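Local atomic coordinates of poly(ADP-ribose) glycohydrolase (Thermomonospora curvata, PDB entry 3SIJ), a protein that hydrolyses the ribose-ribose bonds of poly(ADP-ribose), releasing ADP-ribose units, with a macrodomain-type catalytic domain. Residues A[43-48]-A[144-149]; A[228-233]-A[267-272]. The protein carries 1 engineered substitution. All coordinates share one frame; numbering follows the deposited sequence.

Interaction 1 (43-48 with 144-149) and interaction 2 (228-233 with 267-272) lie in separate parts of one macrodomain-type fold, their centres 25 Å apart and their nearest atoms about 13 Å apart. The first is a strand pairing at one border of the mixed sheet, where strand 42-44 runs antiparallel to strand 147-157. The second packs helix 229-240 on helix 265-273, close to the other border strand, 66-70, whose V69 meets F270. Helix 189-209 lies against a segment of each: V203 and A206 touch L147, while I192 and L196 touch Q231, which itself does not meet 267-272. The two contacts thus lie toward different borders of the same sheet; the engineered substitution lies in neither.

Interaction 1: A[43-48]-A[144-149]; sequences LYRPEK and SDHLIY
An outermost strand of the mixed sheet, 42-44, pairs antiparallel with strand 147-157 through Y44 and L147, then turns straight into helix 46-54. Y44 and L147 form a hydrogen-bonded pair: Y44 N reaches L147 O at 2.7 Å, nearly straight at the hydrogen, and L147 N returns to Y44 O at 3.0 Å, in the carbonyl plane. L43 sits opposite I148 in the next, non-hydrogen-bonded pair. With CG anti to the backbone N (chi1 174°), L43 brings CD1 to 4.1 Å from I148 CG1 and to the edge of the H146 ring. On the sheet face of Y44 and L147, Y44 CD2 lies 4.0 Å from L147 CD2, and Y149 CB comes in at the tyrosine's edge, 3.8 Å from Y44 CE2. This border belongs to the macrodomain's mixed sheet; H210 stacks on Y149, and its NE2 is hydrogen-bonded with the Y44 hydroxyl. Past the strand end, P46 sets CD over the centre of the H146 ring, 3.5 Å from its centroid and 7° off the normal, a CH-pi contact. P46 CB meets D145 CB at 3.9 Å, while the D145 carboxylate turns to R199 and K202 in salt bridges, tying this corner to helix 189-209.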
# COMPACT_ATOMS: atom_id res chain seq x y z
N LEU A 43 -8.18 -8.12 -9.71
CA LEU A 43 -6.93 -7.87 -10.41
C LEU A 43 -7.23 -6.96 -11.59
O LEU A 43 -8.11 -7.25 -12.40
CB LEU A 43 -6.33 -9.19 -10.91
CG LEU A 43 -5.07 -9.06 -11.78
CD1 LEU A 43 -3.97 -8.26 -11.10
CD2 LEU A 43 -4.54 -10.46 -12.19
N TYR A 44 -6.51 -5.85 -11.67
CA TYR A 44 -6.62 -4.94 -12.82
C TYR A 44 -5.39 -5.06 -13.69
O TYR A 44 -4.27 -4.87 -13.23
CB TYR A 44 -6.77 -3.48 -12.37
CG TYR A 44 -8.14 -3.17 -11.85
CD1 TYR A 44 -9.20 -2.93 -12.72
CD2 TYR A 44 -8.39 -3.13 -10.50
CE1 TYR A 44 -10.46 -2.65 -12.25
CE2 TYR A 44 -9.66 -2.85 -10.01
CZ TYR A 44 -10.69 -2.62 -10.89
OH TYR A 44 -11.94 -2.35 -10.40
N ARG A 45 -5.61 -5.35 -14.96
CA ARG A 45 -4.53 -5.42 -15.93
C ARG A 45 -4.20 -4.01 -16.41
O ARG A 45 -5.05 -3.13 -16.37
CB ARG A 45 -4.95 -6.29 -17.11
CG ARG A 45 -5.12 -7.76 -16.76
CD ARG A 45 -5.37 -8.59 -18.02
NE ARG A 45 -5.49 -10.01 -17.69
CZ ARG A 45 -6.63 -10.62 -17.40
NH1 ARG A 45 -7.77 -9.93 -17.40
NH2 ARG A 45 -6.64 -11.91 -17.11
N PRO A 46 -2.95 -3.80 -16.85
CA PRO A 46 -2.50 -2.46 -17.26
C PRO A 46 -3.48 -1.76 -18.19
O PRO A 46 -3.80 -0.59 -17.98
CB PRO A 46 -1.19 -2.74 -17.99
CG PRO A 46 -0.66 -3.96 -17.29
CD PRO A 46 -1.86 -4.78 -16.90
N GLU A 47 -3.98 -2.47 -19.21
CA GLU A 47 -4.84 -1.83 -20.20
C GLU A 47 -6.24 -1.53 -19.66
O GLU A 47 -6.90 -0.63 -20.16
CB GLU A 47 -4.91 -2.64 -21.50
CG GLU A 47 -5.82 -3.86 -21.43
CD GLU A 47 -5.17 -5.02 -20.74
OE1 GLU A 47 -3.96 -4.94 -20.43
OE2 GLU A 47 -5.87 -6.04 -20.53
N LYS A 48 -6.68 -2.27 -18.65
CA LYS A 48 -7.92 -1.93 -17.94
C LYS A 48 -7.78 -0.62 -17.15
O LYS A 48 -8.69 0.21 -17.12
CB LYS A 48 -8.30 -3.06 -16.97
CG LYS A 48 -9.64 -2.86 -16.28
CD LYS A 48 -10.78 -2.83 -17.29
CE LYS A 48 -12.15 -2.83 -16.62
NZ LYS A 48 -13.24 -2.74 -17.63
N SER A 144 5.22 -4.14 -13.83
CA SER A 144 4.11 -3.78 -14.70
C SER A 144 3.09 -2.94 -13.95
O SER A 144 3.17 -2.80 -12.72
CB SER A 144 3.40 -5.03 -15.21
OG SER A 144 2.64 -5.63 -14.15
N ASP A 145 2.11 -2.45 -14.69
CA ASP A 145 1.05 -1.63 -14.12
C ASP A 145 -0.08 -2.47 -13.53
O ASP A 145 -1.12 -1.91 -13.17
CB ASP A 145 0.46 -0.68 -15.18
CG ASP A 145 1.45 0.39 -15.65
OD1 ASP A 145 2.47 0.66 -14.98
OD2 ASP A 145 1.18 0.98 -16.72
N HIS A 146 0.09 -3.79 -13.43
CA HIS A 146 -0.94 -4.63 -12.80
C HIS A 146 -1.22 -4.11 -11.40
O HIS A 146 -0.31 -3.72 -10.69
CB HIS A 146 -0.53 -6.10 -12.69
CG HIS A 146 -0.57 -6.84 -13.99
ND1 HIS A 146 -1.67 -7.58 -14.39
CD2 HIS A 146 0.35 -6.97 -14.98
CE1 HIS A 146 -1.42 -8.13 -15.57
NE2 HIS A 146 -0.21 -7.77 -15.95
N LEU A 147 -2.48 -4.13 -10.99
CA LEU A 147 -2.82 -3.62 -9.67
C LEU A 147 -3.87 -4.54 -9.05
O LEU A 147 -4.79 -4.99 -9.74
CB LEU A 147 -3.35 -2.19 -9.81
CG LEU A 147 -3.86 -1.40 -8.62
CD1 LEU A 147 -3.73 0.09 -8.94
CD2 LEU A 147 -5.29 -1.76 -8.34
N ILE A 148 -3.72 -4.82 -7.76
CA ILE A 148 -4.74 -5.58 -7.03
C ILE A 148 -5.51 -4.62 -6.13
O ILE A 148 -4.92 -3.87 -5.35
CB ILE A 148 -4.12 -6.70 -6.15
CG1 ILE A 148 -3.39 -7.71 -7.05
CG2 ILE A 148 -5.19 -7.42 -5.31
CD1 ILE A 148 -2.46 -8.65 -6.27
N TYR A 149 -6.83 -4.65 -6.26
CA TYR A 149 -7.69 -3.81 -5.44
C TYR A 149 -8.33 -4.69 -4.38
O TYR A 149 -9.01 -5.67 -4.72
CB TYR A 149 -8.78 -3.17 -6.29
CG TYR A 149 -9.76 -2.41 -5.42
CD1 TYR A 149 -9.36 -1.26 -4.75
CD2 TYR A 149 -11.07 -2.86 -5.25
CE1 TYR A 149 -10.24 -0.56 -3.93
CE2 TYR A 149 -11.96 -2.17 -4.45
CZ TYR A 149 -11.54 -1.01 -3.79
OH TYR A 149 -12.41 -0.32 -2.99

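Interaction 2: A[228-233]-A[267-272]; sequences DPAQVA and HAAFAR
With chi1 at -78°, F270 holds CG beside its own backbone N and anti to the carbonyl carbon, and the second torsion turns the ring so that one face lies against A233. The methyl CB of A233 stands 3.8 Å from the ring centroid and 8° off its normal, a CH-pi contact over the middle of the face. A233 CA also approaches, 3.6 Å from F270 CE1. V232 comes to the ring's edge instead: its CG1 lies 4.0 Å from F270 CZ. The preceding residue on the phenylalanine's helix, A269, points its methyl at the start of the other helix, where A269 CB is 3.9 Å from P229 CB and equally far from A230 N. That start is N-capped by D228, whose OD1 accepts from A230 N at 3.0 Å, the donor lying well above the carboxylate plane. No hydrogen bond joins the two segments. Beyond them, F255 and V69 meet the F270 ring from the sheet. The axes of the two segments pass 8.5 Å apart at -35°, with small alanines at the interface: close helix-helix packing beside the central sheet of a macrodomain-type alpha/beta fold.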
# COMPACT_ATOMS: atom_id res chain seq x y z
N ASP A 228 14.33 6.89 -5.89
CA ASP A 228 14.70 8.19 -5.38
C ASP A 228 13.46 8.87 -4.80
O ASP A 228 12.53 9.18 -5.54
CB ASP A 228 15.31 9.02 -6.52
CG ASP A 228 15.57 10.46 -6.14
OD1 ASP A 228 15.48 10.80 -4.94
OD2 ASP A 228 15.87 11.27 -7.05
N PRO A 229 13.44 9.08 -3.47
CA PRO A 229 12.28 9.66 -2.78
C PRO A 229 11.85 10.98 -3.41
O PRO A 229 10.65 11.27 -3.48
CB PRO A 229 12.81 9.93 -1.36
CG PRO A 229 13.97 9.04 -1.20
CD PRO A 229 14.57 8.86 -2.56
N ALA A 230 12.82 11.76 -3.85
CA ALA A 230 12.52 13.04 -4.49
C ALA A 230 11.77 12.82 -5.79
O ALA A 230 10.83 13.55 -6.09
CB ALA A 230 13.80 13.84 -4.73
N GLN A 231 12.18 11.81 -6.56
CA GLN A 231 11.52 11.54 -7.83
C GLN A 231 10.10 11.00 -7.59
O GLN A 231 9.17 11.33 -8.33
CB GLN A 231 12.32 10.55 -8.66
CG GLN A 231 11.71 10.29 -10.03
CD GLN A 231 12.57 9.38 -10.89
OE1 GLN A 231 13.06 8.35 -10.43
NE2 GLN A 231 12.75 9.77 -12.14
N VAL A 232 9.94 10.17 -6.57
CA VAL A 232 8.63 9.67 -6.21
C VAL A 232 7.72 10.81 -5.74
O VAL A 232 6.58 10.91 -6.18
CB VAL A 232 8.71 8.56 -5.15
CG1 VAL A 232 7.32 8.02 -4.85
CG2 VAL A 232 9.62 7.44 -5.64
N ALA A 233 8.23 11.67 -4.86
CA ALA A 233 7.44 12.82 -4.42
C ALA A 233 7.00 13.67 -5.62
O ALA A 233 5.87 14.13 -5.69
CB ALA A 233 8.24 13.67 -3.42
N HIS A 267 11.23 11.01 4.40
CA HIS A 267 10.28 11.99 4.90
C HIS A 267 10.65 13.39 4.42
O HIS A 267 9.81 14.13 3.92
CB HIS A 267 10.19 11.93 6.43
CG HIS A 267 9.35 13.02 7.02
ND1 HIS A 267 9.87 14.25 7.38
CD2 HIS A 267 8.02 13.08 7.29
CE1 HIS A 267 8.89 15.01 7.86
NE2 HIS A 267 7.77 14.32 7.81
N ALA A 268 11.92 13.73 4.58
CA ALA A 268 12.43 15.04 4.20
C ALA A 268 12.09 15.45 2.77
O ALA A 268 11.71 16.59 2.52
CB ALA A 268 13.94 15.09 4.42
N ALA A 269 12.20 14.51 1.83
CA ALA A 269 11.94 14.81 0.42
C ALA A 269 10.46 15.15 0.15
O ALA A 269 10.17 16.05 -0.63
CB ALA A 269 12.41 13.67 -0.48
N PHE A 270 9.55 14.45 0.82
CA PHE A 270 8.12 14.74 0.71
C PHE A 270 7.73 16.02 1.44
O PHE A 270 6.94 16.81 0.92
CB PHE A 270 7.29 13.56 1.22
CG PHE A 270 7.20 12.42 0.23
CD1 PHE A 270 6.08 12.27 -0.57
CD2 PHE A 270 8.23 11.51 0.11
CE1 PHE A 270 6.00 11.24 -1.48
CE2 PHE A 270 8.15 10.46 -0.80
CZ PHE A 270 7.04 10.33 -1.60
N ALA A 271 8.27 16.21 2.64
CA ALA A 271 8.00 17.43 3.39
C ALA A 271 8.40 18.64 2.55
O ALA A 271 7.65 19.60 2.43
CB ALA A 271 8.74 17.42 4.72
N ARG A 272 9.59 18.56 1.96
CA ARG A 272 10.08 19.60 1.06
C ARG A 272 9.13 19.86 -0.11
O ARG A 272 8.78 21.01 -0.38
CB ARG A 272 11.47 19.22 0.55
CG ARG A 272 11.85 19.80 -0.80
CD ARG A 272 12.60 21.13 -0.68
NE ARG A 272 13.47 21.36 -1.83
CZ ARG A 272 14.07 22.52 -2.10
NH1 ARG A 272 13.90 23.56 -1.31
NH2 ARG A 272 14.85 22.62 -3.17